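Local coordinates for NAD nucleotidase (Haemophilus influenzae, PDB 3ZTV), which degrades NAD in the periplasm to adenosine and nicotinamide riboside, acting as a zinc-dependent 5'-nucleotidase and NAD pyrophosphatase with highest activity on AMP, at residues Ile472-Glu478 / Asn566-Ser572; Ile219-Val223 / Pro258-Met262; Ile357-Ile361 / Ile550-Lys554; Arg31-Asn35 / Lys319-Leu324. All blocks are in the same frame, centred on the assembly; numbering follows the deposited sequence.

Interaction 1: residues Ile472-Glu478 / Asn566-Ser572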
loop_
_atom_site.group_PDB
_atom_site.type_symbol
_atom_site.label_atom_id
_atom_site.label_comp_id
_atom_site.label_asym_id
_atom_site.label_seq_id
_atom_site.Cartn_x
_atom_site.Cartn_y
_atom_site.Cartn_z
ATOM N N ILE A 472 -27.795 -16.321 -12.882
ATOM C CA ILE A 472 -28.409 -15.593 -13.991
ATOM C C ILE A 472 -29.483 -16.486 -14.587
ATOM O O ILE A 472 -29.308 -17.697 -14.679
ATOM C CB ILE A 472 -27.378 -15.189 -15.080
ATOM C CG1 ILE A 472 -28.043 -14.318 -16.153
ATOM C CG2 ILE A 472 -26.718 -16.425 -15.685
ATOM C CD1 ILE A 472 -27.074 -13.598 -17.084
ATOM N N ARG A 473 -30.612 -15.888 -14.958
ATOM C CA ARG A 473 -31.683 -16.628 -15.606
ATOM C C ARG A 473 -32.282 -15.737 -16.676
ATOM O O ARG A 473 -32.242 -14.511 -16.561
ATOM C CB ARG A 473 -32.741 -17.081 -14.590
ATOM C CG ARG A 473 -33.511 -15.955 -13.926
ATOM C CD ARG A 473 -34.380 -16.488 -12.798
ATOM N NE ARG A 473 -35.239 -15.445 -12.241
ATOM C CZ ARG A 473 -35.923 -15.570 -11.107
ATOM N NH1 ARG A 473 -35.840 -16.687 -10.399
ATOM N NH2 ARG A 473 -36.687 -14.571 -10.679
ATOM N N TYR A 474 -32.812 -16.344 -17.731
ATOM C CA TYR A 474 -33.321 -15.545 -18.832
ATOM C C TYR A 474 -34.458 -16.229 -19.576
ATOM O O TYR A 474 -34.641 -17.448 -19.490
ATOM C CB TYR A 474 -32.183 -15.152 -19.800
ATOM C CG TYR A 474 -31.632 -16.305 -20.613
ATOM C CD1 TYR A 474 -30.584 -17.092 -20.139
ATOM C CD2 TYR A 474 -32.162 -16.608 -21.861
ATOM C CE1 TYR A 474 -30.084 -18.156 -20.897
ATOM C CE2 TYR A 474 -31.671 -17.663 -22.623
ATOM C CZ TYR A 474 -30.637 -18.435 -22.137
ATOM O OH TYR A 474 -30.174 -19.486 -22.909
ATOM N N GLU A 475 -35.237 -15.406 -20.270
ATOM C CA GLU A 475 -36.241 -15.876 -21.210
ATOM C C GLU A 475 -35.831 -15.377 -22.585
ATOM O O GLU A 475 -35.319 -14.263 -22.731
ATOM C CB GLU A 475 -37.636 -15.341 -20.856
ATOM C CG GLU A 475 -38.720 -15.761 -21.855
ATOM C CD GLU A 475 -40.132 -15.397 -21.423
ATOM O OE1 GLU A 475 -40.333 -14.991 -20.258
ATOM O OE2 GLU A 475 -41.045 -15.527 -22.269
ATOM N N ALA A 476 -36.047 -16.215 -23.591
ATOM C CA ALA A 476 -35.682 -15.866 -24.957
ATOM C C ALA A 476 -36.649 -16.506 -25.945
ATOM O O ALA A 476 -37.282 -17.515 -25.636
ATOM C CB ALA A 476 -34.247 -16.307 -25.254
ATOM N N ASN A 477 -36.758 -15.905 -27.127
ATOM C CA ASN A 477 -37.555 -16.465 -28.217
ATOM C C ASN A 477 -36.644 -17.054 -29.284
ATOM O O ASN A 477 -35.587 -16.494 -29.574
ATOM C CB ASN A 477 -38.415 -15.385 -28.875
ATOM C CG ASN A 477 -39.444 -14.795 -27.938
ATOM O OD1 ASN A 477 -40.019 -15.494 -27.104
ATOM N ND2 ASN A 477 -39.677 -13.491 -28.066
ATOM N N GLU A 478 -37.055 -18.161 -29.892
ATOM C CA GLU A 478 -36.278 -18.727 -30.989
ATOM C C GLU A 478 -36.202 -17.754 -32.160
ATOM O O GLU A 478 -35.165 -17.627 -32.809
ATOM C CB GLU A 478 -36.863 -20.061 -31.453
ATOM C CG GLU A 478 -36.087 -20.693 -32.603
ATOM C CD GLU A 478 -36.447 -22.146 -32.836
ATOM O OE1 GLU A 478 -37.404 -22.642 -32.205
ATOM O OE2 GLU A 478 -35.763 -22.797 -33.656
ATOM N N ASN A 566 -32.975 -22.560 -15.318
ATOM C CA ASN A 566 -32.734 -21.109 -15.369
ATOM C C ASN A 566 -32.906 -20.520 -16.776
ATOM O O ASN A 566 -32.423 -19.422 -17.068
ATOM C CB ASN A 566 -31.351 -20.730 -14.808
ATOM C CG ASN A 566 -31.317 -20.678 -13.286
ATOM O OD1 ASN A 566 -30.237 -20.682 -12.675
ATOM N ND2 ASN A 566 -32.490 -20.621 -12.661
ATOM N N VAL A 567 -33.584 -21.257 -17.649
ATOM C CA VAL A 567 -33.854 -20.791 -19.004
ATOM C C VAL A 567 -35.302 -21.064 -19.407
ATOM O O VAL A 567 -35.789 -22.193 -19.276
ATOM C CB VAL A 567 -32.925 -21.462 -20.043
ATOM C CG1 VAL A 567 -33.305 -21.015 -21.443
ATOM C CG2 VAL A 567 -31.469 -21.131 -19.747
ATOM N N LYS A 568 -35.983 -20.025 -19.882
ATOM C CA LYS A 568 -37.275 -20.203 -20.537
ATOM C C LYS A 568 -37.106 -19.865 -22.006
ATOM O O LYS A 568 -36.895 -18.711 -22.371
ATOM C CB LYS A 568 -38.374 -19.330 -19.918
ATOM C CG LYS A 568 -39.724 -19.503 -20.626
ATOM C CD LYS A 568 -40.883 -18.847 -19.886
ATOM C CE LYS A 568 -42.178 -19.018 -20.672
ATOM N NZ LYS A 568 -43.373 -18.540 -19.925
ATOM N N PHE A 569 -37.189 -20.886 -22.850
ATOM C CA PHE A 569 -36.964 -20.713 -24.273
ATOM C C PHE A 569 -38.249 -20.981 -25.045
ATOM O O PHE A 569 -38.788 -22.091 -25.015
ATOM C CB PHE A 569 -35.841 -21.640 -24.753
ATOM C CG PHE A 569 -35.474 -21.455 -26.200
ATOM C CD1 PHE A 569 -34.843 -20.298 -26.624
ATOM C CD2 PHE A 569 -35.749 -22.440 -27.138
ATOM C CE1 PHE A 569 -34.503 -20.115 -27.950
ATOM C CE2 PHE A 569 -35.409 -22.262 -28.474
ATOM C CZ PHE A 569 -34.782 -21.102 -28.878
ATOM N N ASN A 570 -38.739 -19.951 -25.723
ATOM C CA ASN A 570 -39.975 -20.062 -26.481
ATOM C C ASN A 570 -39.657 -20.491 -27.908
ATOM O O ASN A 570 -39.224 -19.683 -28.723
ATOM C CB ASN A 570 -40.729 -18.729 -26.461
ATOM C CG ASN A 570 -40.944 -18.197 -25.049
ATOM O OD1 ASN A 570 -40.671 -17.029 -24.761
ATOM N ND2 ASN A 570 -41.437 -19.056 -24.160
ATOM N N ALA A 571 -39.847 -21.775 -28.197
ATOM C CA ALA A 571 -39.522 -22.316 -29.511
ATOM C C ALA A 571 -40.515 -21.815 -30.553
ATOM O O ALA A 571 -41.684 -21.588 -30.246
ATOM C CB ALA A 571 -39.512 -23.835 -29.473
ATOM N N SER A 572 -40.044 -21.630 -31.781
ATOM C CA SER A 572 -40.912 -21.156 -32.851
ATOM C C SER A 572 -41.901 -22.250 -33.239
ATOM O O SER A 572 -41.518 -23.406 -33.429
ATOM C CB SER A 572 -40.093 -20.714 -34.061
ATOM O OG SER A 572 -39.337 -21.791 -34.581
HETATM O O HOH W 1 -29.476 -19.135 -17.271
HETATM O O HOH W 2 -43.213 -15.985 -20.231
#

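Interaction 2: residues Ile219-Val223 / Pro258-Met262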
loop_
_atom_site.group_PDB
_atom_site.type_symbol
_atom_site.label_atom_id
_atom_site.label_comp_id
_atom_site.label_asym_id
_atom_site.label_seq_id
_atom_site.Cartn_x
_atom_site.Cartn_y
_atom_site.Cartn_z
ATOM N N ILE A 219 17.238 -6.121 -5.185
ATOM C CA ILE A 219 16.845 -7.519 -5.440
ATOM C C ILE A 219 17.455 -7.987 -6.766
ATOM O O ILE A 219 17.270 -7.344 -7.802
ATOM C CB ILE A 219 15.305 -7.686 -5.442
ATOM C CG1 ILE A 219 14.723 -7.257 -4.087
ATOM C CG2 ILE A 219 14.901 -9.122 -5.813
ATOM C CD1 ILE A 219 13.203 -7.352 -4.024
ATOM N N ASP A 220 18.190 -9.091 -6.712
ATOM C CA ASP A 220 18.990 -9.553 -7.850
ATOM C C ASP A 220 18.305 -10.543 -8.788
ATOM O O ASP A 220 18.478 -10.461 -10.010
ATOM C CB ASP A 220 20.291 -10.153 -7.326
ATOM C CG ASP A 220 21.111 -9.133 -6.549
ATOM O OD1 ASP A 220 21.501 -8.110 -7.140
ATOM O OD2 ASP A 220 21.373 -9.307 -5.339
ATOM N N VAL A 221 17.548 -11.480 -8.220
ATOM C CA VAL A 221 16.880 -12.528 -9.005
ATOM C C VAL A 221 15.471 -12.724 -8.453
ATOM O O VAL A 221 15.286 -12.813 -7.227
ATOM C CB VAL A 221 17.650 -13.885 -8.966
ATOM C CG1 VAL A 221 16.983 -14.933 -9.858
ATOM C CG2 VAL A 221 19.098 -13.691 -9.410
ATOM N N ILE A 222 14.487 -12.775 -9.345
ATOM C CA ILE A 222 13.107 -13.044 -8.934
ATOM C C ILE A 222 12.603 -14.333 -9.587
ATOM O O ILE A 222 12.289 -14.379 -10.787
ATOM C CB ILE A 222 12.158 -11.870 -9.258
ATOM C CG1 ILE A 222 12.733 -10.536 -8.749
ATOM C CG2 ILE A 222 10.767 -12.147 -8.696
ATOM C CD1 ILE A 222 11.915 -9.313 -9.117
ATOM N N VAL A 223 12.518 -15.380 -8.776
ATOM C CA VAL A 223 12.104 -16.714 -9.193
ATOM C C VAL A 223 10.590 -16.749 -9.063
ATOM O O VAL A 223 10.055 -16.534 -7.967
ATOM C CB VAL A 223 12.760 -17.789 -8.287
ATOM C CG1 VAL A 223 12.364 -19.208 -8.726
ATOM C CG2 VAL A 223 14.289 -17.618 -8.267
ATOM N N PRO A 258 21.353 -4.760 -12.574
ATOM C CA PRO A 258 20.570 -5.783 -13.284
ATOM C C PRO A 258 19.687 -6.593 -12.340
ATOM O O PRO A 258 20.062 -6.829 -11.191
ATOM C CB PRO A 258 21.634 -6.684 -13.930
ATOM C CG PRO A 258 22.893 -6.440 -13.152
ATOM C CD PRO A 258 22.802 -5.042 -12.582
ATOM N N VAL A 259 18.514 -6.978 -12.835
ATOM C CA VAL A 259 17.606 -7.879 -12.132
ATOM C C VAL A 259 17.165 -8.945 -13.130
ATOM O O VAL A 259 16.774 -8.617 -14.259
ATOM C CB VAL A 259 16.342 -7.143 -11.622
ATOM C CG1 VAL A 259 15.479 -8.088 -10.758
ATOM C CG2 VAL A 259 16.691 -5.858 -10.837
ATOM N N PHE A 260 17.185 -10.205 -12.706
ATOM C CA PHE A 260 16.770 -11.313 -13.572
ATOM C C PHE A 260 15.465 -11.918 -13.065
ATOM O O PHE A 260 15.278 -12.052 -11.858
ATOM C CB PHE A 260 17.888 -12.351 -13.652
ATOM C CG PHE A 260 19.148 -11.792 -14.234
ATOM C CD1 PHE A 260 19.301 -11.703 -15.609
ATOM C CD2 PHE A 260 20.148 -11.283 -13.421
ATOM C CE1 PHE A 260 20.449 -11.146 -16.171
ATOM C CE2 PHE A 260 21.306 -10.725 -13.978
ATOM C CZ PHE A 260 21.451 -10.662 -15.348
ATOM N N VAL A 261 14.561 -12.237 -13.988
ATOM C CA VAL A 261 13.237 -12.768 -13.651
ATOM C C VAL A 261 12.969 -14.001 -14.504
ATOM O O VAL A 261 13.181 -13.980 -15.723
ATOM C CB VAL A 261 12.145 -11.718 -13.971
ATOM C CG1 VAL A 261 10.745 -12.265 -13.680
ATOM C CG2 VAL A 261 12.403 -10.409 -13.222
ATOM N N MET A 262 12.496 -15.085 -13.899
ATOM C CA MET A 262 12.176 -16.268 -14.693
ATOM C C MET A 262 11.163 -17.173 -14.003
ATOM O O MET A 262 11.118 -17.243 -12.776
ATOM C CB MET A 262 13.436 -17.063 -15.064
ATOM C CG MET A 262 14.080 -17.840 -13.937
ATOM S SD MET A 262 14.901 -16.833 -12.687
ATOM C CE MET A 262 15.813 -18.125 -11.836
HETATM O O HOH W 3 19.623 -5.745 -8.511
HETATM O O HOH W 4 22.390 -7.518 -9.687
#

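Interaction 3: residues Ile357-Ile361 / Ile550-Lys554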
loop_
_atom_site.group_PDB
_atom_site.type_symbol
_atom_site.label_atom_id
_atom_site.label_comp_id
_atom_site.label_asym_id
_atom_site.label_seq_id
_atom_site.Cartn_x
_atom_site.Cartn_y
_atom_site.Cartn_z
ATOM N N ILE A 357 -17.788 -42.574 -2.370
ATOM C CA ILE A 357 -18.909 -41.704 -2.670
ATOM C C ILE A 357 -18.671 -40.296 -2.139
ATOM O O ILE A 357 -18.309 -40.117 -0.972
ATOM C CB ILE A 357 -20.210 -42.286 -2.077
ATOM C CG1 ILE A 357 -20.493 -43.658 -2.696
ATOM C CG2 ILE A 357 -21.374 -41.337 -2.295
ATOM C CD1 ILE A 357 -21.566 -44.454 -1.967
ATOM N N VAL A 358 -18.851 -39.302 -3.004
ATOM C CA VAL A 358 -18.704 -37.910 -2.590
ATOM C C VAL A 358 -20.053 -37.293 -2.234
ATOM O O VAL A 358 -20.127 -36.375 -1.421
ATOM C CB VAL A 358 -17.969 -37.049 -3.653
ATOM C CG1 VAL A 358 -18.805 -36.892 -4.910
ATOM C CG2 VAL A 358 -17.608 -35.683 -3.082
ATOM N N GLY A 359 -21.123 -37.803 -2.833
ATOM C CA GLY A 359 -22.454 -37.333 -2.495
ATOM C C GLY A 359 -23.527 -38.199 -3.115
ATOM O O GLY A 359 -23.235 -39.074 -3.928
ATOM N N VAL A 360 -24.773 -37.945 -2.729
ATOM C CA VAL A 360 -25.916 -38.687 -3.231
ATOM C C VAL A 360 -26.922 -37.701 -3.793
ATOM O O VAL A 360 -27.202 -36.670 -3.177
ATOM C CB VAL A 360 -26.581 -39.515 -2.110
ATOM C CG1 VAL A 360 -27.828 -40.228 -2.628
ATOM C CG2 VAL A 360 -25.596 -40.516 -1.538
ATOM N N ILE A 361 -27.443 -38.002 -4.974
ATOM C CA ILE A 361 -28.490 -37.185 -5.570
ATOM C C ILE A 361 -29.828 -37.905 -5.476
ATOM O O ILE A 361 -29.938 -39.077 -5.831
ATOM C CB ILE A 361 -28.188 -36.855 -7.042
ATOM C CG1 ILE A 361 -26.867 -36.086 -7.157
ATOM C CG2 ILE A 361 -29.328 -36.045 -7.650
ATOM C CD1 ILE A 361 -26.414 -35.853 -8.585
ATOM N N ILE A 550 -16.845 -32.062 -7.763
ATOM C CA ILE A 550 -16.558 -32.738 -6.500
ATOM C C ILE A 550 -16.792 -31.827 -5.278
ATOM O O ILE A 550 -17.413 -32.243 -4.297
ATOM C CB ILE A 550 -15.127 -33.315 -6.494
ATOM C CG1 ILE A 550 -15.051 -34.524 -7.424
ATOM C CG2 ILE A 550 -14.694 -33.688 -5.089
ATOM C CD1 ILE A 550 -13.635 -34.860 -7.854
ATOM N N LYS A 551 -16.305 -30.590 -5.333
ATOM C CA LYS A 551 -16.554 -29.647 -4.235
ATOM C C LYS A 551 -18.047 -29.431 -3.993
ATOM O O LYS A 551 -18.502 -29.340 -2.849
ATOM C CB LYS A 551 -15.917 -28.291 -4.523
ATOM C CG LYS A 551 -14.413 -28.274 -4.525
ATOM C CD LYS A 551 -13.929 -26.839 -4.647
ATOM C CE LYS A 551 -12.431 -26.780 -4.849
ATOM N NZ LYS A 551 -11.951 -25.371 -4.938
ATOM N N PHE A 552 -18.806 -29.307 -5.074
ATOM C CA PHE A 552 -20.242 -29.081 -4.966
ATOM C C PHE A 552 -20.924 -30.232 -4.230
ATOM O O PHE A 552 -21.748 -30.009 -3.342
ATOM C CB PHE A 552 -20.856 -28.861 -6.351
ATOM C CG PHE A 552 -22.320 -28.513 -6.322
ATOM C CD1 PHE A 552 -23.276 -29.512 -6.321
ATOM C CD2 PHE A 552 -22.735 -27.191 -6.304
ATOM C CE1 PHE A 552 -24.623 -29.205 -6.292
ATOM C CE2 PHE A 552 -24.083 -26.875 -6.282
ATOM C CZ PHE A 552 -25.027 -27.887 -6.277
ATOM N N MET A 553 -20.577 -31.464 -4.586
ATOM C CA MET A 553 -21.166 -32.610 -3.907
ATOM C C MET A 553 -20.737 -32.691 -2.444
ATOM O O MET A 553 -21.507 -33.124 -1.592
ATOM C CB MET A 553 -20.847 -33.915 -4.643
ATOM C CG MET A 553 -21.427 -34.009 -6.052
ATOM S SD MET A 553 -23.219 -33.783 -6.125
ATOM C CE MET A 553 -23.795 -34.948 -4.890
ATOM N N LYS A 554 -19.511 -32.281 -2.144
ATOM C CA LYS A 554 -19.069 -32.255 -0.753
ATOM C C LYS A 554 -19.902 -31.271 0.064
ATOM O O LYS A 554 -20.139 -31.486 1.252
ATOM C CB LYS A 554 -17.591 -31.881 -0.649
ATOM C CG LYS A 554 -16.629 -32.969 -1.101
ATOM C CD LYS A 554 -15.189 -32.540 -0.849
ATOM C CE LYS A 554 -14.199 -33.616 -1.266
ATOM N NZ LYS A 554 -14.165 -34.756 -0.315
#

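Interaction 4: residues Arg31-Asn35 / Lys319-Leu324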
loop_
_atom_site.group_PDB
_atom_site.type_symbol
_atom_site.label_atom_id
_atom_site.label_comp_id
_atom_site.label_asym_id
_atom_site.label_seq_id
_atom_site.Cartn_x
_atom_site.Cartn_y
_atom_site.Cartn_z
ATOM N N ARG A 31 1.495 -31.453 -27.027
ATOM C CA ARG A 31 1.814 -31.595 -28.442
ATOM C C ARG A 31 2.964 -30.688 -28.847
ATOM O O ARG A 31 3.012 -29.516 -28.455
ATOM C CB ARG A 31 0.578 -31.309 -29.295
ATOM C CG ARG A 31 -0.588 -32.232 -28.999
ATOM C CD ARG A 31 -1.706 -32.031 -29.998
ATOM N NE ARG A 31 -2.931 -32.700 -29.578
ATOM C CZ ARG A 31 -4.030 -32.765 -30.322
ATOM N NH1 ARG A 31 -4.047 -32.209 -31.524
ATOM N NH2 ARG A 31 -5.105 -33.390 -29.863
ATOM N N ILE A 32 3.896 -31.247 -29.614
ATOM C CA ILE A 32 5.046 -30.506 -30.112
ATOM C C ILE A 32 5.158 -30.680 -31.620
ATOM O O ILE A 32 4.549 -31.582 -32.203
ATOM C CB ILE A 32 6.364 -31.001 -29.469
ATOM C CG1 ILE A 32 6.577 -32.492 -29.744
ATOM C CG2 ILE A 32 6.371 -30.707 -27.961
ATOM C CD1 ILE A 32 7.882 -33.035 -29.198
ATOM N N ASN A 33 5.927 -29.803 -32.254
ATOM C CA ASN A 33 6.278 -29.991 -33.651
ATOM C C ASN A 33 7.675 -30.582 -33.749
ATOM O O ASN A 33 8.673 -29.890 -33.522
ATOM C CB ASN A 33 6.182 -28.680 -34.425
ATOM C CG ASN A 33 6.034 -28.909 -35.918
ATOM O OD1 ASN A 33 7.021 -29.070 -36.632
ATOM N ND2 ASN A 33 4.792 -28.944 -36.393
ATOM N N LEU A 34 7.731 -31.866 -34.087
ATOM C CA LEU A 34 8.973 -32.621 -34.098
ATOM C C LEU A 34 9.239 -33.128 -35.508
ATOM O O LEU A 34 8.399 -33.809 -36.104
ATOM C CB LEU A 34 8.876 -33.796 -33.124
ATOM C CG LEU A 34 10.090 -34.705 -32.921
ATOM C CD1 LEU A 34 11.290 -33.890 -32.466
ATOM C CD2 LEU A 34 9.773 -35.801 -31.917
ATOM N N ASN A 35 10.405 -32.788 -36.043
ATOM C CA ASN A 35 10.723 -33.124 -37.425
ATOM C C ASN A 35 9.585 -32.741 -38.376
ATOM O O ASN A 35 9.292 -33.467 -39.324
ATOM C CB ASN A 35 11.067 -34.611 -37.570
ATOM C CG ASN A 35 12.325 -35.002 -36.810
ATOM O OD1 ASN A 35 12.547 -36.175 -36.512
ATOM N ND2 ASN A 35 13.152 -34.014 -36.485
ATOM N N LYS A 319 14.528 -41.218 -36.057
ATOM C CA LYS A 319 14.836 -39.821 -36.364
ATOM C C LYS A 319 14.230 -38.874 -35.329
ATOM O O LYS A 319 14.845 -37.874 -34.946
ATOM C CB LYS A 319 14.338 -39.449 -37.762
ATOM C CG LYS A 319 15.111 -40.107 -38.895
ATOM C CD LYS A 319 14.417 -39.894 -40.228
ATOM C CE LYS A 319 15.068 -40.727 -41.324
ATOM N NZ LYS A 319 14.233 -40.748 -42.559
ATOM N N ALA A 320 13.013 -39.187 -34.893
ATOM C CA ALA A 320 12.340 -38.414 -33.856
ATOM C C ALA A 320 13.147 -38.431 -32.561
ATOM O O ALA A 320 13.394 -37.383 -31.955
ATOM C CB ALA A 320 10.944 -38.970 -33.622
ATOM N N LEU A 321 13.563 -39.618 -32.147
ATOM C CA LEU A 321 14.354 -39.780 -30.937
ATOM C C LEU A 321 15.699 -39.074 -31.049
ATOM O O LEU A 321 16.138 -38.401 -30.116
ATOM C CB LEU A 321 14.553 -41.263 -30.610
ATOM C CG LEU A 321 13.324 -42.032 -30.126
ATOM C CD1 LEU A 321 13.610 -43.535 -30.090
ATOM C CD2 LEU A 321 12.875 -41.531 -28.760
ATOM N N ASP A 322 16.359 -39.224 -32.191
ATOM C CA ASP A 322 17.647 -38.578 -32.402
ATOM C C ASP A 322 17.541 -37.061 -32.271
ATOM O O ASP A 322 18.407 -36.413 -31.671
ATOM C CB ASP A 322 18.228 -38.950 -33.767
ATOM C CG ASP A 322 18.753 -40.372 -33.811
ATOM O OD1 ASP A 322 18.932 -40.984 -32.736
ATOM O OD2 ASP A 322 19.000 -40.879 -34.926
ATOM N N THR A 323 16.494 -36.482 -32.838
ATOM C CA THR A 323 16.300 -35.039 -32.720
ATOM C C THR A 323 16.174 -34.611 -31.252
ATOM O O THR A 323 16.859 -33.688 -30.800
ATOM C CB THR A 323 15.083 -34.554 -33.531
ATOM O OG1 THR A 323 15.349 -34.740 -34.927
ATOM C CG2 THR A 323 14.808 -33.084 -33.275
ATOM N N LEU A 324 15.319 -35.295 -30.503
ATOM C CA LEU A 324 15.128 -34.964 -29.095
ATOM C C LEU A 324 16.418 -35.134 -28.289
ATOM O O LEU A 324 16.731 -34.307 -27.424
ATOM C CB LEU A 324 14.003 -35.816 -28.503
ATOM C CG LEU A 324 12.600 -35.532 -29.057
ATOM C CD1 LEU A 324 11.583 -36.527 -28.526
ATOM C CD2 LEU A 324 12.157 -34.109 -28.728
#

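Interaction 1: residues Ile472-Glu478 / Asn566-Ser572
Strands 472-477 and 567-570 run parallel, their axes 4.7 Å apart and their directions within 11° of each other, and pair as neighbours in the mixed four-stranded sheet of the C-terminal 5'-nucleotidase domain. Strand 567-570, close to the C-terminus, forms the outer edge of this sheet within the chain, while strand 487-493 flanks 472-477 on its other side. As expected for parallel pairing, Tyr474 and Ala476 each bond to the residues flanking their partners, and Glu478 N adds a last bond to Asn570 O (2.9 Å): Tyr474 N to Asn566 O (3.2 Å), Lys568 N to Tyr474 O (2.9 Å), Ala476 N to Lys568 O (2.9 Å) and Asn570 N to Ala476 O (2.8 Å). Tyr474, Val567, Ala476 and Phe569 share the buried face, covered by helix 443-460; Tyr474 CE1 meets Val567 CG2 at 3.5 Å, and Phe569 CZ packs on Glu478 CB at 3.5 Å. Glu475 and Lys568 project from the other, more polar face. Beyond the last bridge, Glu478 spans the strand ends: its OE2 forms a salt bridge with Lys377, while OE1 accepts a 2.9 Å hydrogen bond from Ser572 N and a weak one, 3.2 Å, from Ser572 OG.

Interaction 2: residues Ile219-Val223 / Pro258-Met262
Pro258 opens strand 258-262 without a direct bond to 219-223; instead its carbonyl meets the other backbone through water, one molecule lying 2.9 Å from both Pro258 O and Ile219 O. Val259 follows, its CG1 4.1 Å from Ile222 CD1 on the side covered by helix 206-215. Phe260 is the central backbone partner: its N donates to Asp220 O (3.0 Å) and its O accepts from Ile222 N (2.7 Å), the alternation of a parallel pair. Val261 places CG2 4.2 Å from Ile222 CB, again beneath helix 206-215. At Met262 the N reaches Ile222 O at 3.2 Å, and the side chain lies over the neighbouring strand, with CE 3.9 Å from both Val221 CG1 and Val223 CG2. The two strands are adjacent in the mixed six-stranded sheet of the calcineurin-like phosphoesterase domain. Apolar side chains on both faces and regular backbone bonding are consistent with a largely water-free sheet interior, the bridging waters being found at the Pro258 end.

Interaction 3: residues Ile357-Ile361 / Ile550-Lys554
A classic beta bulge marks this contact: Val358 and Gly359 both face Val421 of the adjoining strand 419-422. Val358 has a helix-like psi of -27° and points its side chain at helix 550-554, where CG1 lies 3.6 Å from Met553 CB and CG2 lies 3.5 Å from Lys554 CG and 4.1 Å from Ile550 CG2. Gly359 follows with its CA facing Met553 and supplies the space beside it. Met553 CE sits 3.6 Å from Gly359 CA, a position that a beta carbon on residue 359 would invade, and the same methyl is 4.0 Å from Ile361 CG1. The methionine thus lies along the strand from the bulge to Ile361, and Phe390 of helix 386-396 packs against both Met553 and Ile361. The meeting is apolar, with strand and helix axes 6.9 Å apart and inclined by 66°. The arrangement is that of a classic bulge in a three-stranded mixed sheet, 419-422, 357-362 and 558-560, with helix 545-555, which leads into strand 558-560, lying obliquely on it in the C-terminal 5'-nucleotidase domain.

Interaction 4: residues Arg31-Asn35 / Lys319-Leu324
The beta hairpin formed by strands 28-34 and 37-43 packs its tip on helix 314-325, in a strand-on-helix contact where the axes of the short segments cross at 97° and stay 10.4 Å apart, so that side chains must bridge the gap. Arg31 stands clear of the helix and bonds to Gln38 of the partner strand. Ile32 points its side chain toward the helix but only grazes it, CD1 lying 4.4 Å from Leu324 CD2. Leu34, on the same side as Ile32 by the alternation of an extended chain, makes the main apolar contact: CD2 touches Ala320 CB at 3.8 Å, while CD1 lies 3.7 Å from Thr323 CG2 and 3.8 Å from Leu324 CD2. The leucine thereby covers one turn of the helix, between Ala320 and Leu324. Asn35 leaves the strand with positive phi (48°), as befits the hairpin turn, and carries its side chain over the N-terminal end of the segment, near Lys319 and Thr323. There the hydroxyl of Thr323 folds back on its own helix, OG1 donating to Lys319 O at 3.2 Å.

Along the chain, interaction 4 joins residues 31-35 to 319-324 and encloses interaction 2, whose segments both fall between them; their centres are 33 Å apart. Both belong to the N-terminal, metallophosphoesterase part of the enzyme, which binds the zinc ions. Interactions 1 and 3 follow in the C-terminal part, which binds adenosine; their segments alternate in sequence, and their centres lie 29 Å apart, with nearest atoms about 11 Å apart. Helix 386-396 touches both of them, through Asn566 and Met553. The centres of interactions 1 and 2 lie on opposite sides of the chain's centre, 53 Å apart. Interactions 2 and 4 thus lie within the N-terminal part and 1 and 3 within the C-terminal part; none of the four joins the two.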